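Local coordinates for ABC transporter substrate-binding protein (Rhizobium radiobacter, PDB 6TFX), which serves as a periplasmic solute-binding protein that captures the opine mannopinic acid, probably for delivery to an ABC-type import system, at residues Gln179-Thr184 and Tyr201-Asn206. Residues are numbered along the deposited sequence; the frame is centred on the assembly and turned at random. Where two conformers were deposited one is given.
Sequences QSVTLT and YRFLNN
Val181 and Tyr201 form an antiparallel hydrogen-bonded pair, and the short strand segments 180-184 and 201-203 run 175° apart in direction, 4.7 Å from axis to axis. Val181 N donates to Tyr201 O at 2.9 Å, and Tyr201 N returns a nearly straight bond to Val181 O. One step along, Ser180 and Arg202 are a non-hydrogen-bonded pair with their side chains on the other face of the sheet; beyond it Phe203 N reaches Gln179 O at 3.0 Å, standing above that carbonyl's plane. A water donates to both Gln179 O and Phe203 O, bridging the two segments where one strand begins and the other ends, so Gln179 O is gripped twice. Gln179 and Ser180 form a classic beta bulge opposite Gln176, whose side chain also bonds Ser180 OG.

On the Val181 face, CG of Phe203 is anti to its own carbonyl carbon (chi1 -64°), and the ring approaches segment 179-184 obliquely. Its CD2 lies 3.6 Å from Ser180 N, while CZ meets Val181 CG2 at 3.7 Å. Leu183 and Tyr201 lie side by side, pointing the same way, and Leu183 CD1 touches Tyr201 CB at 4.0 Å. The Tyr201 ring leads away from the neighbouring strand, its edge turned to Phe203 CE1 and its OH bonded to Ser27 of helix 26-35. Leu31 of that helix packs on both Leu183 and Tyr201. On the opposite face, in one of its two deposited conformers, Arg202 forms a salt bridge with Glu218.

The chemistry is thus divided by face: buried Leu183, Tyr201 and Phe203 pack this mixed sheet of the periplasmic binding protein fold against helix 26-35, while partly exposed polar groups occupy the other side; three direct backbone bonds set the strands' register, and the water adds a link at the end.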
# COMPACT_ATOMS: atom_id res chain seq x y z
N GLN A 179 -7.03 -20.35 6.16
CA GLN A 179 -7.24 -20.38 7.62
C GLN A 179 -6.21 -19.54 8.36
O GLN A 179 -6.58 -18.68 9.18
CB GLN A 179 -7.22 -21.82 8.17
CG GLN A 179 -8.31 -22.72 7.58
CD GLN A 179 -8.44 -24.02 8.34
OE1 GLN A 179 -8.98 -24.06 9.45
NE2 GLN A 179 -7.98 -25.12 7.75
N SER A 180 -4.91 -19.80 8.11
CA SER A 180 -3.84 -19.09 8.80
C SER A 180 -2.45 -19.28 8.22
O SER A 180 -2.22 -20.21 7.45
CB SER A 180 -3.80 -19.50 10.27
OG SER A 180 -3.48 -20.88 10.46
N VAL A 181 -1.53 -18.42 8.65
CA VAL A 181 -0.10 -18.56 8.40
C VAL A 181 0.53 -18.71 9.77
O VAL A 181 0.22 -17.93 10.69
CB VAL A 181 0.52 -17.36 7.65
CG1 VAL A 181 2.00 -17.59 7.40
CG2 VAL A 181 -0.21 -17.10 6.34
N THR A 182 1.41 -19.72 9.92
CA THR A 182 2.13 -19.91 11.16
C THR A 182 3.53 -19.41 10.93
O THR A 182 4.24 -19.94 10.06
CB THR A 182 2.16 -21.39 11.61
OG1 THR A 182 0.82 -21.86 11.73
CG2 THR A 182 2.89 -21.58 12.97
N LEU A 183 3.92 -18.37 11.67
CA LEU A 183 5.28 -17.86 11.61
C LEU A 183 6.00 -18.20 12.90
O LEU A 183 5.38 -18.24 13.97
CB LEU A 183 5.31 -16.34 11.38
CG LEU A 183 4.63 -15.84 10.09
CD1 LEU A 183 3.19 -15.45 10.36
CD2 LEU A 183 5.39 -14.67 9.51
N THR A 184 7.31 -18.47 12.81
CA THR A 184 8.09 -18.76 14.00
C THR A 184 9.27 -17.79 14.06
O THR A 184 9.70 -17.28 13.02
CB THR A 184 8.55 -20.22 14.03
OG1 THR A 184 9.34 -20.47 12.87
CG2 THR A 184 7.40 -21.20 14.09
N TYR A 201 -1.23 -16.09 12.38
CA TYR A 201 -1.80 -15.03 11.56
C TYR A 201 -3.06 -15.59 10.93
O TYR A 201 -2.99 -16.37 9.99
CB TYR A 201 -0.75 -14.62 10.53
CG TYR A 201 -1.10 -13.41 9.69
CD1 TYR A 201 -1.76 -13.55 8.48
CD2 TYR A 201 -0.67 -12.14 10.07
CE1 TYR A 201 -2.02 -12.44 7.67
CE2 TYR A 201 -0.89 -11.03 9.25
CZ TYR A 201 -1.59 -11.18 8.06
OH TYR A 201 -1.83 -10.11 7.25
N ARG A 202 -4.20 -15.24 11.52
CA ARG A 202 -5.51 -15.80 11.16
C ARG A 202 -6.30 -14.99 10.15
O ARG A 202 -6.51 -13.79 10.35
CB ARG A 202 -6.35 -16.00 12.42
CG ARG A 202 -5.80 -17.09 13.35
CD ARG A 202 -6.75 -17.39 14.50
NE ARG A 202 -8.04 -17.92 14.04
CZ ARG A 202 -9.15 -17.93 14.78
NH1 ARG A 202 -9.14 -17.46 16.02
NH2 ARG A 202 -10.28 -18.41 14.28
N PHE A 203 -6.81 -15.68 9.11
CA PHE A 203 -7.64 -15.07 8.06
C PHE A 203 -9.08 -15.05 8.54
O PHE A 203 -9.72 -16.11 8.68
CB PHE A 203 -7.49 -15.85 6.75
CG PHE A 203 -6.08 -15.77 6.23
CD1 PHE A 203 -5.52 -14.54 5.87
CD2 PHE A 203 -5.31 -16.91 6.08
CE1 PHE A 203 -4.21 -14.47 5.39
CE2 PHE A 203 -4.00 -16.84 5.59
CZ PHE A 203 -3.46 -15.61 5.27
N LEU A 204 -9.55 -13.87 8.96
CA LEU A 204 -10.90 -13.72 9.50
C LEU A 204 -11.54 -12.54 8.82
O LEU A 204 -11.74 -11.48 9.44
CB LEU A 204 -10.88 -13.55 11.04
CG LEU A 204 -10.48 -14.80 11.83
CD1 LEU A 204 -10.03 -14.44 13.23
CD2 LEU A 204 -11.65 -15.81 11.92
N ASN A 205 -11.86 -12.70 7.52
CA ASN A 205 -12.46 -11.62 6.73
C ASN A 205 -13.82 -11.16 7.26
O ASN A 205 -14.13 -9.98 7.17
CB ASN A 205 -12.58 -12.00 5.25
CG ASN A 205 -12.62 -10.77 4.36
OD1 ASN A 205 -11.74 -9.91 4.40
ND2 ASN A 205 -13.66 -10.67 3.51
N ASN A 206 -14.61 -12.08 7.86
CA ASN A 206 -15.92 -11.74 8.41
C ASN A 206 -15.73 -10.95 9.71
O ASN A 206 -15.16 -11.48 10.68
CB ASN A 206 -16.74 -12.99 8.64
CG ASN A 206 -18.12 -12.68 9.17
OD1 ASN A 206 -18.33 -12.59 10.39
ND2 ASN A 206 -19.07 -12.49 8.28
O HOH W 1 -8.91 -18.31 10.47